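Side-chain contact in ABC transporter ATP-binding/permease protein Rv1747 (Mycobacterium tuberculosis, PDB 6CCD), which moves an unidentified substrate across the membrane at the expense of ATP, is required for virulence, and carries two FHA domains needed for its phosphorylation by PknF: residues Leu49-Asp54 with Trp58-Asn63. Sequence-based numbering, arbitrary orientation.
Sequences LLLRFD and WVAIDN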
loop_
_atom_site.group_PDB
_atom_site.type_symbol
_atom_site.label_atom_id
_atom_site.label_comp_id
_atom_site.label_asym_id
_atom_site.label_seq_id
_atom_site.Cartn_x
_atom_site.Cartn_y
_atom_site.Cartn_z
ATOM N N LEU A 49 6.180 1.123 -1.086
ATOM C CA LEU A 49 5.136 2.095 -0.764
ATOM C C LEU A 49 5.248 2.593 0.664
ATOM O O LEU A 49 5.671 1.844 1.544
ATOM C CB LEU A 49 3.743 1.490 -0.917
ATOM C CG LEU A 49 3.309 0.894 -2.241
ATOM C CD1 LEU A 49 1.869 0.451 -2.076
ATOM C CD2 LEU A 49 3.443 1.935 -3.378
ATOM N N LEU A 50 4.820 3.832 0.892
ATOM C CA LEU A 50 4.515 4.303 2.241
ATOM C C LEU A 50 3.016 4.453 2.361
ATOM O O LEU A 50 2.387 5.055 1.492
ATOM C CB LEU A 50 5.208 5.638 2.534
ATOM C CG LEU A 50 6.733 5.557 2.436
ATOM C CD1 LEU A 50 7.348 6.933 2.650
ATOM C CD2 LEU A 50 7.265 4.553 3.454
ATOM N N LEU A 51 2.433 3.922 3.432
ATOM C CA LEU A 51 1.015 4.175 3.702
ATOM C C LEU A 51 0.908 5.122 4.882
ATOM O O LEU A 51 1.619 4.952 5.859
ATOM C CB LEU A 51 0.258 2.877 4.011
ATOM C CG LEU A 51 0.573 1.688 3.100
ATOM C CD1 LEU A 51 -0.212 0.447 3.534
ATOM C CD2 LEU A 51 0.261 2.039 1.635
ATOM N N ARG A 52 0.021 6.106 4.816
ATOM C CA ARG A 52 -0.081 7.036 5.940
ATOM C C ARG A 52 -1.386 7.790 5.913
ATOM O O ARG A 52 -2.035 7.899 4.870
ATOM C CB ARG A 52 1.084 8.027 5.941
ATOM C CG ARG A 52 0.998 9.084 4.833
ATOM C CD ARG A 52 2.348 9.789 4.612
ATOM N NE ARG A 52 2.925 10.418 5.808
ATOM C CZ ARG A 52 2.906 11.724 6.058
ATOM N NH1 ARG A 52 2.323 12.555 5.209
ATOM N NH2 ARG A 52 3.482 12.200 7.155
ATOM N N PHE A 53 -1.789 8.272 7.085
ATOM C CA PHE A 53 -3.012 9.055 7.216
ATOM C C PHE A 53 -2.630 10.528 7.202
ATOM O O PHE A 53 -1.907 10.997 8.079
ATOM C CB PHE A 53 -3.756 8.694 8.505
ATOM C CG PHE A 53 -5.130 9.295 8.602
ATOM C CD1 PHE A 53 -6.208 8.687 7.986
ATOM C CD2 PHE A 53 -5.338 10.467 9.312
ATOM C CE1 PHE A 53 -7.476 9.240 8.063
ATOM C CE2 PHE A 53 -6.598 11.024 9.391
ATOM C CZ PHE A 53 -7.666 10.408 8.769
ATOM N N ASP A 54 -3.114 11.253 6.203
ATOM C CA ASP A 54 -2.683 12.625 5.989
ATOM C C ASP A 54 -3.837 13.485 5.473
ATOM O O ASP A 54 -4.532 13.102 4.525
ATOM C CB ASP A 54 -1.514 12.666 4.999
ATOM C CG ASP A 54 -0.926 14.062 4.852
ATOM O OD1 ASP A 54 -0.660 14.707 5.886
ATOM O OD2 ASP A 54 -0.739 14.514 3.710
ATOM N N TRP A 58 -6.447 8.212 4.359
ATOM C CA TRP A 58 -5.351 7.289 4.127
ATOM C C TRP A 58 -4.858 7.434 2.702
ATOM O O TRP A 58 -5.664 7.578 1.782
ATOM C CB TRP A 58 -5.787 5.841 4.383
ATOM C CG TRP A 58 -5.843 5.501 5.831
ATOM C CD1 TRP A 58 -6.953 5.450 6.623
ATOM C CD2 TRP A 58 -4.729 5.183 6.676
ATOM N NE1 TRP A 58 -6.598 5.119 7.915
ATOM C CE2 TRP A 58 -5.239 4.945 7.969
ATOM C CE3 TRP A 58 -3.355 5.057 6.459
ATOM C CZ2 TRP A 58 -4.424 4.596 9.039
ATOM C CZ3 TRP A 58 -2.544 4.726 7.524
ATOM C CH2 TRP A 58 -3.082 4.490 8.799
ATOM N N VAL A 59 -3.538 7.405 2.517
ATOM C CA VAL A 59 -2.973 7.387 1.176
ATOM C C VAL A 59 -1.916 6.302 1.030
ATOM O O VAL A 59 -1.227 5.966 1.984
ATOM C CB VAL A 59 -2.349 8.751 0.791
ATOM C CG1 VAL A 59 -3.433 9.793 0.632
ATOM C CG2 VAL A 59 -1.310 9.200 1.828
ATOM N N ALA A 60 -1.811 5.751 -0.175
ATOM C CA ALA A 60 -0.700 4.882 -0.542
ATOM C C ALA A 60 0.225 5.656 -1.463
ATOM O O ALA A 60 -0.197 6.108 -2.518
ATOM C CB ALA A 60 -1.188 3.614 -1.231
ATOM N N ILE A 61 1.479 5.789 -1.053
ATOM C CA ILE A 61 2.468 6.613 -1.749
ATOM C C ILE A 61 3.587 5.775 -2.345
ATOM O O ILE A 61 4.212 4.983 -1.644
ATOM C CB ILE A 61 3.098 7.648 -0.788
ATOM C CG1 ILE A 61 2.018 8.559 -0.200
ATOM C CG2 ILE A 61 4.194 8.452 -1.509
ATOM C CD1 ILE A 61 2.444 9.278 1.075
ATOM N N ASP A 62 3.825 5.934 -3.642
ATOM C CA ASP A 62 4.981 5.331 -4.311
ATOM C C ASP A 62 6.258 5.966 -3.774
ATOM O O ASP A 62 6.469 7.171 -3.950
ATOM C CB ASP A 62 4.881 5.539 -5.836
ATOM C CG ASP A 62 5.982 4.816 -6.617
ATOM O OD1 ASP A 62 6.906 4.231 -6.003
ATOM O OD2 ASP A 62 5.923 4.845 -7.870
ATOM N N ASN A 63 7.108 5.165 -3.128
ATOM C CA ASN A 63 8.308 5.667 -2.456
ATOM C C ASN A 63 9.514 5.641 -3.390
ATOM O O ASN A 63 10.562 5.070 -3.061
ATOM C CB ASN A 63 8.579 4.827 -1.198
ATOM C CG ASN A 63 9.680 5.388 -0.317
ATOM O OD1 ASN A 63 9.830 6.600 -0.165
ATOM N ND2 ASN A 63 10.461 4.489 0.275
#
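Leu-50 and Ile-61 exchange two backbone hydrogen bonds, Leu-50 N to Ile-61 O at 2.9 Å and Ile-61 N to Leu-50 O at 2.8 Å. Arg-52 and Val-59 form the next hydrogen-bonded pair, with Val-59 N 2.8 Å from Arg-52 O. These four side chains share one face of the sheet. Arg-52 NE makes a salt bridge to Asp-26 OD1. Its aliphatic part stays over the hairpin: CD lies 3.6 Å from Ile-61 CD1, and CG rests beside Val-59 CG2. Leu-50 leans on the Asn-63 amide, whose ND2 bonds to the Ala-47 carbonyl. The two strands form an antiparallel beta hairpin in the first FHA domain, within one sheet of its beta sandwich. Leu-49, Leu-51, Phe-53, Trp-58 and Ala-60 lie on the opposite face. Here the edge of the Phe-53 ring meets the face of the Trp-58 five-membered ring, planes at 69°. Phe-53 CB sits over the six-membered ring, 3.9 Å from its centroid, in a CH-pi contact. Trp-58 CG lies beside its own backbone N (chi1 -78°), and the indole runs back across the partner strand, with CE3 3.4 Å from Arg-52 C. Its NE1 bonds to Pro-8 O. Further along, Leu-51 CD2 packs on Ala-60 CB at 3.6 Å.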